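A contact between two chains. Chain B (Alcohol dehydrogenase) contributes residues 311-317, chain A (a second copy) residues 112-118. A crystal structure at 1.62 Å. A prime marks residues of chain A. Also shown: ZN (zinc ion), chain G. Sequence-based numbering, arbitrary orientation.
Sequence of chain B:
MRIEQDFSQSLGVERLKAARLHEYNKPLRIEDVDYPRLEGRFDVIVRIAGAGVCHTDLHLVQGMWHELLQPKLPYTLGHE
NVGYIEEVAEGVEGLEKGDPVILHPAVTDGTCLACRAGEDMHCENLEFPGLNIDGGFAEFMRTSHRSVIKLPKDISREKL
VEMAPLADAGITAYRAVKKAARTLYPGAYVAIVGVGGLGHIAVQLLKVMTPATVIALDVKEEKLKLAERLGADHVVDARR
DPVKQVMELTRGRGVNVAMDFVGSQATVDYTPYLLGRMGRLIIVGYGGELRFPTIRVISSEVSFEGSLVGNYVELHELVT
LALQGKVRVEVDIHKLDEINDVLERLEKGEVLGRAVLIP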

# COMPACT_ATOMS: atom_id res chain seq x y z
N ASN B 311 9.60 -9.05 -12.39
CA ASN B 311 8.60 -9.38 -13.40
C ASN B 311 8.86 -8.61 -14.71
O ASN B 311 9.82 -7.84 -14.80
CB ASN B 311 7.19 -9.22 -12.82
CG ASN B 311 6.85 -7.79 -12.46
OD1 ASN B 311 7.29 -6.85 -13.12
ND2 ASN B 311 6.07 -7.62 -11.38
N TYR B 312 8.03 -8.87 -15.71
CA TYR B 312 8.29 -8.30 -17.03
C TYR B 312 8.16 -6.80 -17.03
O TYR B 312 8.97 -6.10 -17.64
CB TYR B 312 7.32 -8.90 -18.01
CG TYR B 312 7.54 -8.49 -19.45
CD1 TYR B 312 8.43 -9.18 -20.28
CD2 TYR B 312 6.83 -7.43 -19.96
CE1 TYR B 312 8.61 -8.84 -21.61
CE2 TYR B 312 7.00 -7.04 -21.32
CZ TYR B 312 7.88 -7.75 -22.13
OH TYR B 312 8.05 -7.39 -23.46
N VAL B 313 7.16 -6.31 -16.32
CA VAL B 313 6.98 -4.86 -16.24
C VAL B 313 8.19 -4.19 -15.57
O VAL B 313 8.67 -3.14 -16.02
CB VAL B 313 5.64 -4.49 -15.58
CG1 VAL B 313 5.59 -3.02 -15.18
CG2 VAL B 313 4.48 -4.86 -16.54
N GLU B 314 8.69 -4.81 -14.52
CA GLU B 314 9.89 -4.29 -13.83
C GLU B 314 11.11 -4.27 -14.77
O GLU B 314 11.87 -3.31 -14.76
CB GLU B 314 10.18 -5.15 -12.59
CG GLU B 314 9.16 -4.81 -11.51
CD GLU B 314 9.13 -5.79 -10.34
OE1 GLU B 314 9.57 -6.96 -10.48
OE2 GLU B 314 8.63 -5.36 -9.27
N LEU B 315 11.28 -5.30 -15.62
CA LEU B 315 12.41 -5.26 -16.57
C LEU B 315 12.19 -4.09 -17.55
O LEU B 315 13.15 -3.37 -17.86
CB LEU B 315 12.53 -6.58 -17.36
CG LEU B 315 13.73 -6.62 -18.31
CD1 LEU B 315 15.10 -6.35 -17.67
CD2 LEU B 315 13.62 -7.98 -19.02
N HIS B 316 10.95 -3.90 -17.98
CA HIS B 316 10.68 -2.78 -18.88
C HIS B 316 11.01 -1.45 -18.24
O HIS B 316 11.62 -0.59 -18.87
CB HIS B 316 9.20 -2.83 -19.27
CG HIS B 316 8.88 -1.90 -20.39
ND1 HIS B 316 9.03 -2.25 -21.72
CD2 HIS B 316 8.50 -0.61 -20.38
CE1 HIS B 316 8.72 -1.21 -22.47
NE2 HIS B 316 8.40 -0.20 -21.68
N GLU B 317 10.58 -1.24 -16.98
CA GLU B 317 10.93 -0.01 -16.27
C GLU B 317 12.43 0.19 -16.13
O GLU B 317 12.96 1.29 -16.28
CB GLU B 317 10.31 -0.02 -14.87
CG GLU B 317 8.78 0.06 -14.98
CD GLU B 317 8.04 -0.15 -13.67
OE1 GLU B 317 8.68 -0.28 -12.61
OE2 GLU B 317 6.80 -0.18 -13.71
ZN ZN G . -3.59 -5.97 -23.52
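Chain A (112-118) CLACRAG

Chain B enters the contact with the first turns of a helix. Asn311 occupies the N-cap position, with phi/psi of -99/178°, and residues 312 to 317 follow with regular helical angles; the helix continues beyond the stretch. The start is secured by a reciprocal pair of bonds: Glu314 N donates to Asn311 OD1 at 2.8 Å, which caps the free amide of the first turn, and Asn311 N donates to Glu314 OE1, also at 2.8 Å. Backbone bonds from Leu315 N to Asn311 O (3.0 Å), His316 N to Tyr312 O (3.0 Å) and Glu317 N to Val313 O (2.9 Å) set the i to i+4 pattern.

The chain A segment is a short, weakly bonded helix of about residues 113′ to 116′. Arg116′ N reaches Cys112′ O at 2.9 Å, whereas the bond from Ala117′ N to Leu113′ O, at 3.0 Å, is weak. Gly118′ leaves the helical region with a positive phi of 92° and closes the turn in a Schellman motif, its N bonded to Cys115′ O at 2.9 Å. A side chain at these backbone angles would be jammed against the preceding carbonyl oxygen, so the conformation itself calls for glycine. The turn is also held by zinc, which lies 2.4 Å from Cys112′ SG and 2.3 Å from Cys115′ SG and takes a further ligand from elsewhere in the structure.

The nearest CA atoms are those of Val313 and Ala117′, 6.7 Å apart. Tyr312 meets Arg116′ and, further along the chain B helix, His316 meets Leu113′, so the pairing runs in opposite order along the two chains. Tyr312, Val313 and His316 direct their CA-to-CB bonds toward chain A, and together the stretches bury 313 Å². No direct hydrogen bond crosses between them; the contact rests on stacking and apolar packing, supplemented by one water.

The most distinctive interaction is the stack of Arg116′ on Tyr312. The guanidinium lies flat on the phenol ring, with centres 3.8 Å apart and planes inclined by only 18°, and the closest approach is 3.4 Å, between Tyr312 CD1 and Arg116′ NH2. Arg116′ CZ sits over the ring face, 22° off its normal, in a cation-pi arrangement. Because a flat stack leaves the guanidinium edges free, NH1 and NH2 can still form hydrogen bonds elsewhere in the structure.

Val313 packs against the turn itself. The Val313 CG2 methyl is 3.9 Å from Leu113′ O, 4.2 Å from Leu113′ CD1 and 4.2 Å from Ala117′ CB, so a single methyl touches both backbone and side chains. Val313 CG2 also approaches Arg116′ CB at 4.1 Å.

Leu113′ starts out sideways, but the end of its side chain comes nearer to chain B and extends the apolar contact to His316. Its CD1 lies over one face of the imidazole, while Leu113′ CD2 is 4.1 Å from His316 CD2.

A water links the backbones beside Val313: it lies 2.9 Å from Arg116′ O and accepts from Val313 N at 3.2 Å, engaging an amide at the open end of the chain B helix.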

# COMPACT_ATOMS: atom_id res chain seq x y z
N CYS A 112 0.10 -6.32 -24.32
CA CYS A 112 0.47 -4.96 -23.94
C CYS A 112 0.81 -4.92 -22.45
O CYS A 112 0.55 -5.87 -21.72
CB CYS A 112 -0.65 -3.97 -24.27
SG CYS A 112 -2.09 -4.13 -23.17
N LEU A 113 1.36 -3.79 -22.01
CA LEU A 113 1.91 -3.60 -20.68
C LEU A 113 0.87 -3.71 -19.58
O LEU A 113 1.17 -4.10 -18.44
CB LEU A 113 2.55 -2.22 -20.61
CG LEU A 113 3.91 -2.01 -19.92
CD1 LEU A 113 4.95 -3.07 -20.30
CD2 LEU A 113 4.44 -0.58 -20.22
N ALA A 114 -0.36 -3.29 -19.89
CA ALA A 114 -1.41 -3.33 -18.88
C ALA A 114 -1.80 -4.74 -18.63
O ALA A 114 -2.01 -5.14 -17.48
CB ALA A 114 -2.61 -2.51 -19.31
N CYS A 115 -1.89 -5.49 -19.72
CA CYS A 115 -2.15 -6.90 -19.67
C CYS A 115 -1.03 -7.61 -18.94
O CYS A 115 -1.29 -8.50 -18.15
CB CYS A 115 -2.28 -7.39 -21.10
SG CYS A 115 -3.97 -7.38 -21.78
N ARG A 116 0.23 -7.20 -19.18
CA ARG A 116 1.36 -7.86 -18.50
C ARG A 116 1.38 -7.53 -17.04
O ARG A 116 2.12 -8.14 -16.22
CB ARG A 116 2.73 -7.49 -19.10
CG ARG A 116 3.06 -8.18 -20.39
CD ARG A 116 2.95 -9.68 -20.31
NE ARG A 116 4.09 -10.36 -19.70
CZ ARG A 116 5.14 -10.83 -20.39
NH1 ARG A 116 5.26 -10.57 -21.70
NH2 ARG A 116 6.07 -11.55 -19.78
N ALA A 117 0.62 -6.50 -16.68
CA ALA A 117 0.48 -6.15 -15.30
C ALA A 117 -0.77 -6.77 -14.66
O ALA A 117 -0.98 -6.61 -13.46
CB ALA A 117 0.48 -4.63 -15.17
N GLY A 118 -1.61 -7.42 -15.47
CA GLY A 118 -2.84 -8.05 -15.00
C GLY A 118 -4.09 -7.20 -15.07
O GLY A 118 -5.12 -7.61 -14.50
O HOH W 1 4.69 -7.85 -15.01